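PDB 3GCF: terminal oxygenase component of carbazole 1,9a-dioxygenase from Nocardioides aromaticivorans, which probably dihydroxylates carbazole at its 1 and 9a positions with molecular oxygen, using a mononuclear iron supplied with electrons through a Rieske [2Fe-2S] cluster. Local coordinates for residues Val138-Ile143 against His149-Asp154; Ala39-Leu44 against Val132-Gly137; Glu223-Gly228 against Arg376-Arg381. One frame throughout, in Å; residues are numbered along the deposited sequence.

Contact 1 (Val138-Ile143 against His149-Asp154); sequences VVFVFI and HALSED
Phe142 turns its CG anti to the backbone N (chi1 -167°), while His149 tucks its CG between backbone N and carbonyl carbon; between them these torsions bring the two rings together. The loop after strand 138-143 folds back over one face of the six-stranded antiparallel sheet of the Rieske domain, to which that strand belongs. The rings form an offset edge-to-face pair with planes at 84°. Phe142 supplies the edge: its CE1 comes over the imidazole face, 3.5 Å from His149 CE1. A phenylalanine suits this place because its C-H rim can meet a pi face without needing a polar partner, and Trp35 packs edge-to-face with both rings. The imidazole is held from turning by His149 NE2, which donates to Asp154 OD2 at 2.7 Å and 152°, meeting the carboxylate from above its plane. Asp154 is itself anchored by His34 and by the backbone N of Trp35, so a buried acid is well provided with donors. Two residues back along the strand, Phe140 points to the same side, its ring clasped between Val138 CG1 on one face and Leu151 on the other. The branched end of leucine fits such a flat partner. Leu151 CD1 makes a CH-pi contact over the face, 3.8 Å from Phe140 CG, and Leu151 CD2 lies 3.9 Å from Phe140 CD2.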
ATOM      1  N   VAL A 138       9.317   6.035  33.399  1.00 12.22           N
ATOM      2  CA  VAL A 138       9.240   5.254  32.173  1.00 12.93           C
ATOM      3  C   VAL A 138       8.792   3.823  32.417  1.00 13.08           C
ATOM      4  O   VAL A 138       9.289   3.146  33.316  1.00 14.80           O
ATOM      5  CB  VAL A 138      10.597   5.221  31.434  1.00 12.20           C
ATOM      6  CG1 VAL A 138      10.466   4.425  30.150  1.00  8.95           C
ATOM      7  CG2 VAL A 138      11.050   6.640  31.123  1.00 14.67           C
ATOM      8  N   VAL A 139       7.843   3.370  31.605  1.00 11.97           N
ATOM      9  CA  VAL A 139       7.326   2.016  31.708  1.00  9.84           C
ATOM     10  C   VAL A 139       8.173   1.073  30.869  1.00  9.99           C
ATOM     11  O   VAL A 139       8.171   1.159  29.641  1.00 11.39           O
ATOM     12  CB  VAL A 139       5.871   1.931  31.204  1.00 11.63           C
ATOM     13  CG1 VAL A 139       5.403   0.477  31.217  1.00  8.43           C
ATOM     14  CG2 VAL A 139       4.966   2.799  32.074  1.00  6.78           C
ATOM     15  N   PHE A 140       8.899   0.178  31.533  1.00  8.95           N
ATOM     16  CA  PHE A 140       9.740  -0.792  30.842  1.00  9.28           C
ATOM     17  C   PHE A 140       9.046  -2.146  30.844  1.00 11.86           C
ATOM     18  O   PHE A 140       8.371  -2.509  31.811  1.00 15.29           O
ATOM     19  CB  PHE A 140      11.103  -0.906  31.531  1.00  8.45           C
ATOM     20  CG  PHE A 140      11.954   0.328  31.402  1.00  9.49           C
ATOM     21  CD1 PHE A 140      12.708   0.553  30.255  1.00  8.47           C
ATOM     22  CD2 PHE A 140      11.976   1.283  32.417  1.00  8.78           C
ATOM     23  CE1 PHE A 140      13.472   1.712  30.117  1.00 12.00           C
ATOM     24  CE2 PHE A 140      12.739   2.450  32.289  1.00 11.70           C
ATOM     25  CZ  PHE A 140      13.488   2.665  31.135  1.00 10.45           C
ATOM     26  N   VAL A 141       9.207  -2.882  29.751  1.00 11.88           N
ATOM     27  CA  VAL A 141       8.612  -4.201  29.603  1.00 11.99           C
ATOM     28  C   VAL A 141       9.715  -5.174  29.205  1.00 13.85           C
ATOM     29  O   VAL A 141      10.554  -4.856  28.359  1.00 15.06           O
ATOM     30  CB  VAL A 141       7.533  -4.203  28.494  1.00 12.50           C
ATOM     31  CG1 VAL A 141       6.952  -5.597  28.338  1.00 12.35           C
ATOM     32  CG2 VAL A 141       6.437  -3.203  28.827  1.00 11.96           C
ATOM     33  N   PHE A 142       9.726  -6.358  29.810  1.00 14.44           N
ATOM     34  CA  PHE A 142      10.747  -7.335  29.477  1.00 14.52           C
ATOM     35  C   PHE A 142      10.250  -8.227  28.344  1.00 15.30           C
ATOM     36  O   PHE A 142       9.278  -8.964  28.502  1.00 14.71           O
ATOM     37  CB  PHE A 142      11.098  -8.187  30.698  1.00 15.27           C
ATOM     38  CG  PHE A 142      12.342  -9.010  30.516  1.00 16.39           C
ATOM     39  CD1 PHE A 142      13.600  -8.428  30.649  1.00 16.48           C
ATOM     40  CD2 PHE A 142      12.259 -10.352  30.164  1.00 16.33           C
ATOM     41  CE1 PHE A 142      14.762  -9.169  30.430  1.00 17.61           C
ATOM     42  CE2 PHE A 142      13.415 -11.106  29.941  1.00 19.95           C
ATOM     43  CZ  PHE A 142      14.671 -10.509  30.075  1.00 18.39           C
ATOM     44  N   ILE A 143      10.918  -8.146  27.197  1.00 15.61           N
ATOM     45  CA  ILE A 143      10.549  -8.938  26.029  1.00 17.11           C
ATOM     46  C   ILE A 143      11.522 -10.106  25.880  1.00 18.20           C
ATOM     47  O   ILE A 143      12.736  -9.909  25.873  1.00 17.94           O
ATOM     48  CB  ILE A 143      10.617  -8.092  24.732  1.00 18.40           C
ATOM     49  CG1 ILE A 143       9.833  -6.785  24.905  1.00 18.96           C
ATOM     50  CG2 ILE A 143      10.067  -8.892  23.561  1.00 16.90           C
ATOM     51  CD1 ILE A 143       8.346  -6.969  25.109  1.00 20.28           C
ATOM     52  N   HIS A 149      16.150 -10.086  34.088  1.00 20.92           N
ATOM     53  CA  HIS A 149      17.324  -9.798  34.898  1.00 17.57           C
ATOM     54  C   HIS A 149      17.121  -8.356  35.364  1.00 17.14           C
ATOM     55  O   HIS A 149      16.106  -7.740  35.044  1.00 17.46           O
ATOM     56  CB  HIS A 149      18.607  -9.919  34.070  1.00 15.61           C
ATOM     57  CG  HIS A 149      18.535  -9.232  32.740  1.00 16.40           C
ATOM     58  ND1 HIS A 149      18.269  -9.908  31.568  1.00 14.41           N
ATOM     59  CD2 HIS A 149      18.643  -7.925  32.404  1.00 15.04           C
ATOM     60  CE1 HIS A 149      18.216  -9.046  30.568  1.00 16.25           C
ATOM     61  NE2 HIS A 149      18.438  -7.835  31.049  1.00 16.02           N
ATOM     62  N   ALA A 150      18.078  -7.821  36.114  1.00 16.32           N
ATOM     63  CA  ALA A 150      17.976  -6.462  36.629  1.00 14.23           C
ATOM     64  C   ALA A 150      17.834  -5.429  35.518  1.00 14.50           C
ATOM     65  O   ALA A 150      18.574  -5.457  34.535  1.00 14.03           O
ATOM     66  CB  ALA A 150      19.196  -6.137  37.485  1.00 12.34           C
ATOM     67  N   LEU A 151      16.883  -4.514  35.693  1.00 12.75           N
ATOM     68  CA  LEU A 151      16.626  -3.454  34.726  1.00 14.31           C
ATOM     69  C   LEU A 151      17.885  -2.636  34.434  1.00 14.78           C
ATOM     70  O   LEU A 151      18.130  -2.249  33.290  1.00 14.76           O
ATOM     71  CB  LEU A 151      15.524  -2.518  35.254  1.00 13.54           C
ATOM     72  CG  LEU A 151      15.212  -1.263  34.428  1.00 14.19           C
ATOM     73  CD1 LEU A 151      14.732  -1.676  33.051  1.00 14.85           C
ATOM     74  CD2 LEU A 151      14.157  -0.411  35.131  1.00 13.95           C
ATOM     75  N   SER A 152      18.674  -2.381  35.475  1.00 14.31           N
ATOM     76  CA  SER A 152      19.900  -1.590  35.364  1.00 15.21           C
ATOM     77  C   SER A 152      20.889  -2.141  34.354  1.00 15.29           C
ATOM     78  O   SER A 152      21.771  -1.424  33.885  1.00 16.35           O
ATOM     79  CB  SER A 152      20.590  -1.492  36.726  1.00 15.80           C
ATOM     80  OG  SER A 152      21.038  -2.764  37.158  1.00 17.17           O
ATOM     81  N   GLU A 153      20.751  -3.416  34.024  1.00 14.18           N
ATOM     82  CA  GLU A 153      21.650  -4.040  33.069  1.00 16.77           C
ATOM     83  C   GLU A 153      21.373  -3.630  31.625  1.00 17.28           C
ATOM     84  O   GLU A 153      22.216  -3.834  30.748  1.00 18.49           O
ATOM     85  CB  GLU A 153      21.569  -5.567  33.210  1.00 19.39           C
ATOM     86  CG  GLU A 153      22.328  -6.108  34.419  1.00 20.64           C
ATOM     87  CD  GLU A 153      22.157  -7.604  34.610  1.00 24.27           C
ATOM     88  OE1 GLU A 153      22.146  -8.348  33.607  1.00 24.47           O
ATOM     89  OE2 GLU A 153      22.045  -8.043  35.771  1.00 29.16           O
ATOM     90  N   ASP A 154      20.197  -3.048  31.381  1.00 16.70           N
ATOM     91  CA  ASP A 154      19.811  -2.626  30.038  1.00 15.18           C
ATOM     92  C   ASP A 154      19.662  -1.118  29.899  1.00 14.03           C
ATOM     93  O   ASP A 154      18.962  -0.634  29.005  1.00 13.26           O
ATOM     94  CB  ASP A 154      18.498  -3.299  29.623  1.00 15.32           C
ATOM     95  CG  ASP A 154      18.630  -4.802  29.495  1.00 17.28           C
ATOM     96  OD1 ASP A 154      19.710  -5.269  29.070  1.00 17.29           O
ATOM     97  OD2 ASP A 154      17.652  -5.516  29.805  1.00 17.52           O
TER

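Contact 2 (Ala39-Leu44 against Val132-Gly137); sequences AFDHEL and VQVAQG
This is a surface contact made chiefly by the backbone, at one end of the six-stranded antiparallel sheet, where the chain leaving strand 34-40 meets the turn joining strands 129-135 and 138-143. Its main bond runs from Asp41 N to Gly137 O, 2.8 Å long and nearly straight at 166°, with the donor above the carbonyl plane. Gly137 O also accepts from a water at 2.9 Å. That water in turn accepts from His42 N at 3.0 Å. Phe40 CA adds a weaker C-H contact to Gly137 O at 3.5 Å. One carbonyl therefore gathers three consecutive residues. Beside it, Asp41 has CG anti to the backbone N (chi1 -168°), which lays its carboxylate across Val134, with Asp41 OD1 3.7 Å from Val134 CG1. Both valine methyls pack against OD1, while the acid's charge is answered by a salt bridge from OD1 to Arg63. Asp41 also starts a short 3-10 turn, from which Glu43 OE2 reaches back to receive Phe40 N at 2.9 Å; its other oxygen pairs with Arg170. Gly137 (phi 74°) takes a left-handed conformation that costs a residue without a side chain little; Gln136 adopts it too. Consecutive residues of this conformation resemble a type I' turn, the tight two-residue connection of a beta hairpin, here linking adjacent strands of the Rieske-domain sheet.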
ATOM      1  N   ALA A  39       6.225   2.954  27.229  1.00  9.17           N
ATOM      2  CA  ALA A  39       5.481   4.193  27.333  1.00  9.25           C
ATOM      3  C   ALA A  39       5.935   4.936  28.571  1.00  9.56           C
ATOM      4  O   ALA A  39       6.814   4.473  29.297  1.00 10.69           O
ATOM      5  CB  ALA A  39       3.992   3.879  27.443  1.00  6.89           C
ATOM      6  N   PHE A  40       5.328   6.092  28.807  1.00  9.97           N
ATOM      7  CA  PHE A  40       5.642   6.875  29.987  1.00 10.62           C
ATOM      8  C   PHE A  40       4.572   6.575  31.021  1.00 11.82           C
ATOM      9  O   PHE A  40       3.399   6.401  30.684  1.00 12.28           O
ATOM     10  CB  PHE A  40       5.681   8.358  29.635  1.00  9.81           C
ATOM     11  CG  PHE A  40       6.877   8.732  28.821  1.00 12.03           C
ATOM     12  CD1 PHE A  40       8.109   8.940  29.435  1.00  9.75           C
ATOM     13  CD2 PHE A  40       6.799   8.788  27.432  1.00  9.67           C
ATOM     14  CE1 PHE A  40       9.252   9.193  28.676  1.00 11.89           C
ATOM     15  CE2 PHE A  40       7.935   9.039  26.664  1.00 11.82           C
ATOM     16  CZ  PHE A  40       9.164   9.239  27.286  1.00 11.27           C
ATOM     17  N   ASP A  41       4.985   6.501  32.279  1.00 11.95           N
ATOM     18  CA  ASP A  41       4.070   6.192  33.362  1.00 13.95           C
ATOM     19  C   ASP A  41       2.831   7.085  33.400  1.00 15.29           C
ATOM     20  O   ASP A  41       1.724   6.609  33.671  1.00 14.41           O
ATOM     21  CB  ASP A  41       4.802   6.274  34.699  1.00 14.02           C
ATOM     22  CG  ASP A  41       3.999   5.681  35.834  1.00 15.58           C
ATOM     23  OD1 ASP A  41       3.579   4.508  35.722  1.00 15.63           O
ATOM     24  OD2 ASP A  41       3.789   6.382  36.837  1.00 18.07           O
ATOM     25  N   HIS A  42       3.006   8.372  33.121  1.00 15.87           N
ATOM     26  CA  HIS A  42       1.877   9.292  33.163  1.00 18.53           C
ATOM     27  C   HIS A  42       0.868   9.135  32.024  1.00 16.56           C
ATOM     28  O   HIS A  42      -0.143   9.827  31.988  1.00 15.42           O
ATOM     29  CB  HIS A  42       2.387  10.735  33.261  1.00 23.08           C
ATOM     30  CG  HIS A  42       3.024  11.047  34.584  1.00 33.38           C
ATOM     31  ND1 HIS A  42       3.558  12.282  34.889  1.00 37.01           N
ATOM     32  CD2 HIS A  42       3.208  10.277  35.685  1.00 35.20           C
ATOM     33  CE1 HIS A  42       4.042  12.258  36.120  1.00 37.74           C
ATOM     34  NE2 HIS A  42       3.843  11.053  36.624  1.00 37.75           N
ATOM     35  N   GLU A  43       1.140   8.220  31.104  1.00 16.00           N
ATOM     36  CA  GLU A  43       0.214   7.968  30.004  1.00 17.63           C
ATOM     37  C   GLU A  43      -0.880   7.028  30.502  1.00 17.29           C
ATOM     38  O   GLU A  43      -1.905   6.848  29.848  1.00 16.92           O
ATOM     39  CB  GLU A  43       0.918   7.283  28.828  1.00 16.11           C
ATOM     40  CG  GLU A  43       1.884   8.145  28.043  1.00 18.02           C
ATOM     41  CD  GLU A  43       2.444   7.398  26.844  1.00 18.56           C
ATOM     42  OE1 GLU A  43       1.646   6.968  25.990  1.00 20.67           O
ATOM     43  OE2 GLU A  43       3.676   7.230  26.755  1.00 18.50           O
ATOM     44  N   LEU A  44      -0.647   6.429  31.666  1.00 17.68           N
ATOM     45  CA  LEU A  44      -1.587   5.471  32.230  1.00 18.85           C
ATOM     46  C   LEU A  44      -2.214   5.854  33.561  1.00 18.64           C
ATOM     47  O   LEU A  44      -1.552   5.845  34.600  1.00 19.80           O
ATOM     48  CB  LEU A  44      -0.901   4.117  32.396  1.00 17.96           C
ATOM     49  CG  LEU A  44      -0.470   3.344  31.154  1.00 20.88           C
ATOM     50  CD1 LEU A  44       0.867   2.660  31.409  1.00 18.89           C
ATOM     51  CD2 LEU A  44      -1.543   2.326  30.797  1.00 21.13           C
ATOM     52  N   VAL A 132       6.890  -6.139  34.078  1.00 14.14           N
ATOM     53  CA  VAL A 132       6.894  -4.696  33.901  1.00 15.04           C
ATOM     54  C   VAL A 132       7.637  -4.018  35.048  1.00 15.32           C
ATOM     55  O   VAL A 132       7.585  -4.475  36.183  1.00 14.73           O
ATOM     56  CB  VAL A 132       5.450  -4.134  33.885  1.00 16.32           C
ATOM     57  CG1 VAL A 132       5.473  -2.607  33.924  1.00 15.44           C
ATOM     58  CG2 VAL A 132       4.714  -4.623  32.651  1.00 17.09           C
ATOM     59  N   GLN A 133       8.350  -2.944  34.746  1.00 14.76           N
ATOM     60  CA  GLN A 133       9.018  -2.190  35.795  1.00 15.25           C
ATOM     61  C   GLN A 133       9.028  -0.728  35.404  1.00 14.24           C
ATOM     62  O   GLN A 133       9.487  -0.362  34.322  1.00 15.35           O
ATOM     63  CB  GLN A 133      10.451  -2.665  36.042  1.00 16.08           C
ATOM     64  CG  GLN A 133      11.002  -2.114  37.360  1.00 19.23           C
ATOM     65  CD  GLN A 133      12.371  -2.653  37.723  1.00 22.66           C
ATOM     66  OE1 GLN A 133      12.648  -3.844  37.559  1.00 25.66           O
ATOM     67  NE2 GLN A 133      13.232  -1.780  38.241  1.00 23.22           N
ATOM     68  N   VAL A 134       8.491   0.102  36.282  1.00 13.64           N
ATOM     69  CA  VAL A 134       8.440   1.529  36.040  1.00 13.42           C
ATOM     70  C   VAL A 134       9.620   2.184  36.749  1.00 13.39           C
ATOM     71  O   VAL A 134       9.842   1.964  37.938  1.00 13.57           O
ATOM     72  CB  VAL A 134       7.113   2.118  36.558  1.00 13.33           C
ATOM     73  CG1 VAL A 134       7.087   3.622  36.354  1.00 14.52           C
ATOM     74  CG2 VAL A 134       5.946   1.477  35.817  1.00 12.55           C
ATOM     75  N   ALA A 135      10.391   2.972  36.011  1.00 13.17           N
ATOM     76  CA  ALA A 135      11.541   3.648  36.590  1.00 13.77           C
ATOM     77  C   ALA A 135      11.744   4.997  35.922  1.00 14.33           C
ATOM     78  O   ALA A 135      11.723   5.101  34.695  1.00 15.74           O
ATOM     79  CB  ALA A 135      12.793   2.790  36.444  1.00  9.53           C
ATOM     80  N   GLN A 136      11.931   6.025  36.743  1.00 13.32           N
ATOM     81  CA  GLN A 136      12.146   7.377  36.259  1.00 13.94           C
ATOM     82  C   GLN A 136      11.017   7.810  35.335  1.00 14.43           C
ATOM     83  O   GLN A 136      11.252   8.457  34.315  1.00 15.03           O
ATOM     84  CB  GLN A 136      13.491   7.460  35.530  1.00 13.03           C
ATOM     85  CG  GLN A 136      14.665   6.984  36.373  1.00 16.10           C
ATOM     86  CD  GLN A 136      14.982   7.922  37.528  1.00 15.88           C
ATOM     87  OE1 GLN A 136      14.091   8.374  38.243  1.00 19.85           O
ATOM     88  NE2 GLN A 136      16.264   8.204  37.722  1.00 16.37           N
ATOM     89  N   GLY A 137       9.790   7.442  35.697  1.00 13.68           N
ATOM     90  CA  GLY A 137       8.635   7.814  34.904  1.00 11.74           C
ATOM     91  C   GLY A 137       8.486   7.053  33.601  1.00 14.05           C
ATOM     92  O   GLY A 137       7.619   7.377  32.782  1.00 13.27           O
TER
HETATM   93  O   HOH W   1       5.799   9.545  33.169  1.00 15.25           O

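Contact 3 (Glu223-Gly228 against Arg376-Arg381); sequences ENWPKG and RGRGVR
Lys227 NZ is gripped by two acceptors: it donates to Asn224 O at 2.7 Å, tilted 32° from the carbonyl plane, and forms a salt bridge with Asp222. A bend at the end of the lysine chain (chi4 -61°) turns the ammonium group back toward its own loop. Lys227 NZ also lies over one face of the Arg376 guanidinium, 4.2 Å from Arg376 NH1; the shared Asp222, one oxygen to each cation, probably offsets their repulsion. Nearer the backbone, the long aliphatic stems cross at about a right angle, Lys227 CD lying 3.6 Å from Arg376 CG, so both residues pack through their stems while their charged ends reach the acid. The loop 223-228 joins two strands of the seven-stranded sheet in the Bet v 1-like catalytic domain, and Arg376 ends the helix 364-376, with Gly377 the first residue to leave helical angles. Trp225, next to a cis peptide bond before Pro226, is sandwiched between Lys227 and Arg378. Lys227 CE sits over the centre of one indole face; on the opposite face the Arg378 guanidinium lies flat, planes 23° apart, in an off-centre cation-pi stack. Trp225 NE1 and Arg378 NH2 approach to 3.3 Å, but both are donors, so this is stacking and not a hydrogen bond. A planar guanidinium suits the place: it can lie on the indole while NH2 still pairs with Glu153. The broad indole also offers its edge to the helix end, where Arg376 O lies in the ring plane, 3.4 Å from Trp225 CH2.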
ATOM      1  N   GLU A 223      32.531  -5.524  30.451  1.00 28.75           N
ATOM      2  CA  GLU A 223      32.804  -6.253  31.683  1.00 31.94           C
ATOM      3  C   GLU A 223      31.537  -6.199  32.528  1.00 31.87           C
ATOM      4  O   GLU A 223      31.265  -5.193  33.181  1.00 33.01           O
ATOM      5  CB  GLU A 223      33.961  -5.594  32.439  1.00 35.85           C
ATOM      6  CG  GLU A 223      34.464  -6.397  33.625  1.00 43.01           C
ATOM      7  CD  GLU A 223      35.570  -5.687  34.387  1.00 47.82           C
ATOM      8  OE1 GLU A 223      35.289  -4.642  35.021  1.00 49.16           O
ATOM      9  OE2 GLU A 223      36.724  -6.175  34.347  1.00 50.28           O
ATOM     10  N   ASN A 224      30.765  -7.280  32.520  1.00 32.03           N
ATOM     11  CA  ASN A 224      29.507  -7.315  33.267  1.00 32.81           C
ATOM     12  C   ASN A 224      28.532  -6.410  32.518  1.00 31.06           C
ATOM     13  O   ASN A 224      28.701  -6.174  31.319  1.00 33.62           O
ATOM     14  CB  ASN A 224      29.705  -6.802  34.701  1.00 34.99           C
ATOM     15  CG  ASN A 224      30.500  -7.767  35.569  1.00 37.66           C
ATOM     16  OD1 ASN A 224      31.080  -7.369  36.579  1.00 38.61           O
ATOM     17  ND2 ASN A 224      30.520  -9.042  35.186  1.00 38.06           N
ATOM     18  N   TRP A 225      27.518  -5.906  33.213  1.00 26.48           N
ATOM     19  CA  TRP A 225      26.536  -5.028  32.589  1.00 22.57           C
ATOM     20  C   TRP A 225      26.409  -3.722  33.363  1.00 20.02           C
ATOM     21  O   TRP A 225      26.672  -3.676  34.561  1.00 20.36           O
ATOM     22  CB  TRP A 225      25.170  -5.715  32.514  1.00 20.68           C
ATOM     23  CG  TRP A 225      25.161  -6.988  31.721  1.00 17.96           C
ATOM     24  CD1 TRP A 225      25.390  -8.253  32.191  1.00 19.08           C
ATOM     25  CD2 TRP A 225      24.907  -7.122  30.316  1.00 17.89           C
ATOM     26  NE1 TRP A 225      25.291  -9.165  31.164  1.00 18.84           N
ATOM     27  CE2 TRP A 225      24.996  -8.499  30.004  1.00 18.11           C
ATOM     28  CE3 TRP A 225      24.617  -6.214  29.291  1.00 15.95           C
ATOM     29  CZ2 TRP A 225      24.801  -8.988  28.707  1.00 17.97           C
ATOM     30  CZ3 TRP A 225      24.426  -6.701  28.001  1.00 17.50           C
ATOM     31  CH2 TRP A 225      24.518  -8.078  27.722  1.00 17.17           C
ATOM     32  N   PRO A 226      25.990  -2.639  32.688  1.00 17.99           N
ATOM     33  CA  PRO A 226      25.633  -2.575  31.264  1.00 17.19           C
ATOM     34  C   PRO A 226      26.840  -2.582  30.329  1.00 15.48           C
ATOM     35  O   PRO A 226      27.953  -2.270  30.740  1.00 16.47           O
ATOM     36  CB  PRO A 226      24.844  -1.271  31.172  1.00 15.65           C
ATOM     37  CG  PRO A 226      25.542  -0.407  32.181  1.00 15.78           C
ATOM     38  CD  PRO A 226      25.719  -1.350  33.352  1.00 16.54           C
ATOM     39  N   LYS A 227      26.613  -2.934  29.067  1.00 13.11           N
ATOM     40  CA  LYS A 227      27.692  -2.965  28.091  1.00 12.81           C
ATOM     41  C   LYS A 227      27.428  -1.921  27.015  1.00 14.11           C
ATOM     42  O   LYS A 227      26.279  -1.710  26.611  1.00 14.50           O
ATOM     43  CB  LYS A 227      27.795  -4.346  27.443  1.00 12.86           C
ATOM     44  CG  LYS A 227      28.051  -5.495  28.409  1.00 12.58           C
ATOM     45  CD  LYS A 227      28.073  -6.826  27.657  1.00 14.77           C
ATOM     46  CE  LYS A 227      28.221  -8.015  28.605  1.00 18.94           C
ATOM     47  NZ  LYS A 227      29.490  -7.968  29.399  1.00 18.63           N
ATOM     48  N   GLY A 228      28.490  -1.266  26.554  1.00 12.21           N
ATOM     49  CA  GLY A 228      28.332  -0.261  25.527  1.00 11.63           C
ATOM     50  C   GLY A 228      29.637   0.329  25.032  1.00 12.98           C
ATOM     51  O   GLY A 228      30.721  -0.110  25.412  1.00 13.48           O
ATOM     52  N   ARG A 376      27.110  -9.636  22.265  1.00 20.91           N
ATOM     53  CA  ARG A 376      26.446  -9.620  23.563  1.00 21.78           C
ATOM     54  C   ARG A 376      24.925  -9.518  23.601  1.00 21.96           C
ATOM     55  O   ARG A 376      24.334  -9.656  24.674  1.00 20.54           O
ATOM     56  CB  ARG A 376      27.042  -8.502  24.418  1.00 23.55           C
ATOM     57  CG  ARG A 376      28.554  -8.544  24.524  1.00 27.75           C
ATOM     58  CD  ARG A 376      29.034  -9.686  25.401  1.00 30.41           C
ATOM     59  NE  ARG A 376      30.490  -9.777  25.387  1.00 36.42           N
ATOM     60  CZ  ARG A 376      31.206 -10.544  26.203  1.00 40.28           C
ATOM     61  NH1 ARG A 376      30.604 -11.297  27.117  1.00 40.78           N
ATOM     62  NH2 ARG A 376      32.530 -10.564  26.103  1.00 40.91           N
ATOM     63  N   GLY A 377      24.287  -9.252  22.464  1.00 20.80           N
ATOM     64  CA  GLY A 377      22.834  -9.181  22.469  1.00 21.45           C
ATOM     65  C   GLY A 377      22.341 -10.485  23.068  1.00 21.22           C
ATOM     66  O   GLY A 377      22.705 -11.549  22.584  1.00 22.18           O
ATOM     67  N   ARG A 378      21.529 -10.425  24.119  1.00 22.38           N
ATOM     68  CA  ARG A 378      21.054 -11.647  24.766  1.00 23.04           C
ATOM     69  C   ARG A 378      20.209 -12.565  23.893  1.00 24.10           C
ATOM     70  O   ARG A 378      20.257 -13.783  24.043  1.00 28.04           O
ATOM     71  CB  ARG A 378      20.285 -11.309  26.040  1.00 22.32           C
ATOM     72  CG  ARG A 378      21.167 -10.904  27.210  1.00 22.95           C
ATOM     73  CD  ARG A 378      20.298 -10.348  28.312  1.00 25.45           C
ATOM     74  NE  ARG A 378      21.045  -9.811  29.442  1.00 24.83           N
ATOM     75  CZ  ARG A 378      21.467 -10.534  30.472  1.00 25.63           C
ATOM     76  NH1 ARG A 378      21.226 -11.838  30.518  1.00 25.37           N
ATOM     77  NH2 ARG A 378      22.102  -9.944  31.472  1.00 25.23           N
ATOM     78  N   GLY A 379      19.431 -11.990  22.987  1.00 23.63           N
ATOM     79  CA  GLY A 379      18.607 -12.812  22.122  1.00 21.81           C
ATOM     80  C   GLY A 379      18.338 -12.116  20.809  1.00 22.89           C
ATOM     81  O   GLY A 379      18.147 -10.900  20.774  1.00 23.87           O
ATOM     82  N   VAL A 380      18.323 -12.881  19.725  1.00 21.97           N
ATOM     83  CA  VAL A 380      18.071 -12.313  18.413  1.00 22.78           C
ATOM     84  C   VAL A 380      16.658 -12.601  17.930  1.00 25.27           C
ATOM     85  O   VAL A 380      16.186 -13.738  17.977  1.00 25.75           O
ATOM     86  CB  VAL A 380      19.065 -12.859  17.363  1.00 22.04           C
ATOM     87  CG1 VAL A 380      18.665 -12.390  15.971  1.00 19.92           C
ATOM     88  CG2 VAL A 380      20.476 -12.390  17.692  1.00 21.07           C
ATOM     89  N   ARG A 381      15.981 -11.556  17.476  1.00 26.44           N
ATOM     90  CA  ARG A 381      14.635 -11.696  16.952  1.00 27.48           C
ATOM     91  C   ARG A 381      14.688 -11.179  15.518  1.00 28.99           C
ATOM     92  O   ARG A 381      14.873  -9.983  15.281  1.00 27.39           O
ATOM     93  CB  ARG A 381      13.648 -10.890  17.793  1.00 27.92           C
ATOM     94  CG  ARG A 381      12.207 -11.091  17.378  1.00 28.90           C
ATOM     95  CD  ARG A 381      11.242 -10.559  18.420  1.00 28.64           C
ATOM     96  NE  ARG A 381      11.220 -11.372  19.635  1.00 25.76           N
ATOM     97  CZ  ARG A 381      10.352 -11.191  20.627  1.00 26.30           C
ATOM     98  NH1 ARG A 381       9.444 -10.227  20.543  1.00 24.37           N
ATOM     99  NH2 ARG A 381      10.388 -11.969  21.702  1.00 26.61           N
TER

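How the contacts relate
Contact 1 is buried, contact 3 partly so, and contact 2 lies at the surface. Contacts 1 and 2 share one sheet: strand 138-143 sits between strands 34-40 and 129-135, and bonds such as Val139 N to Ala39 O (2.8 Å) run directly from one contact to the other. Contact 3 belongs to the catalytic domain, and the loop 149-154 of contact 1 reaches it through the salt bridge Glu153 OE1 to Arg378 NH2 (2.7 Å). Contacts 2 and 3 do not touch. Chemistry follows place: buried contact 1 relies on aromatic rings, a leucine and one His-carboxylate bond, contact 2 at the surface admits water to its backbone bonding, and partly buried contact 3 lets cationic chains pack on indole while keeping acidic partners.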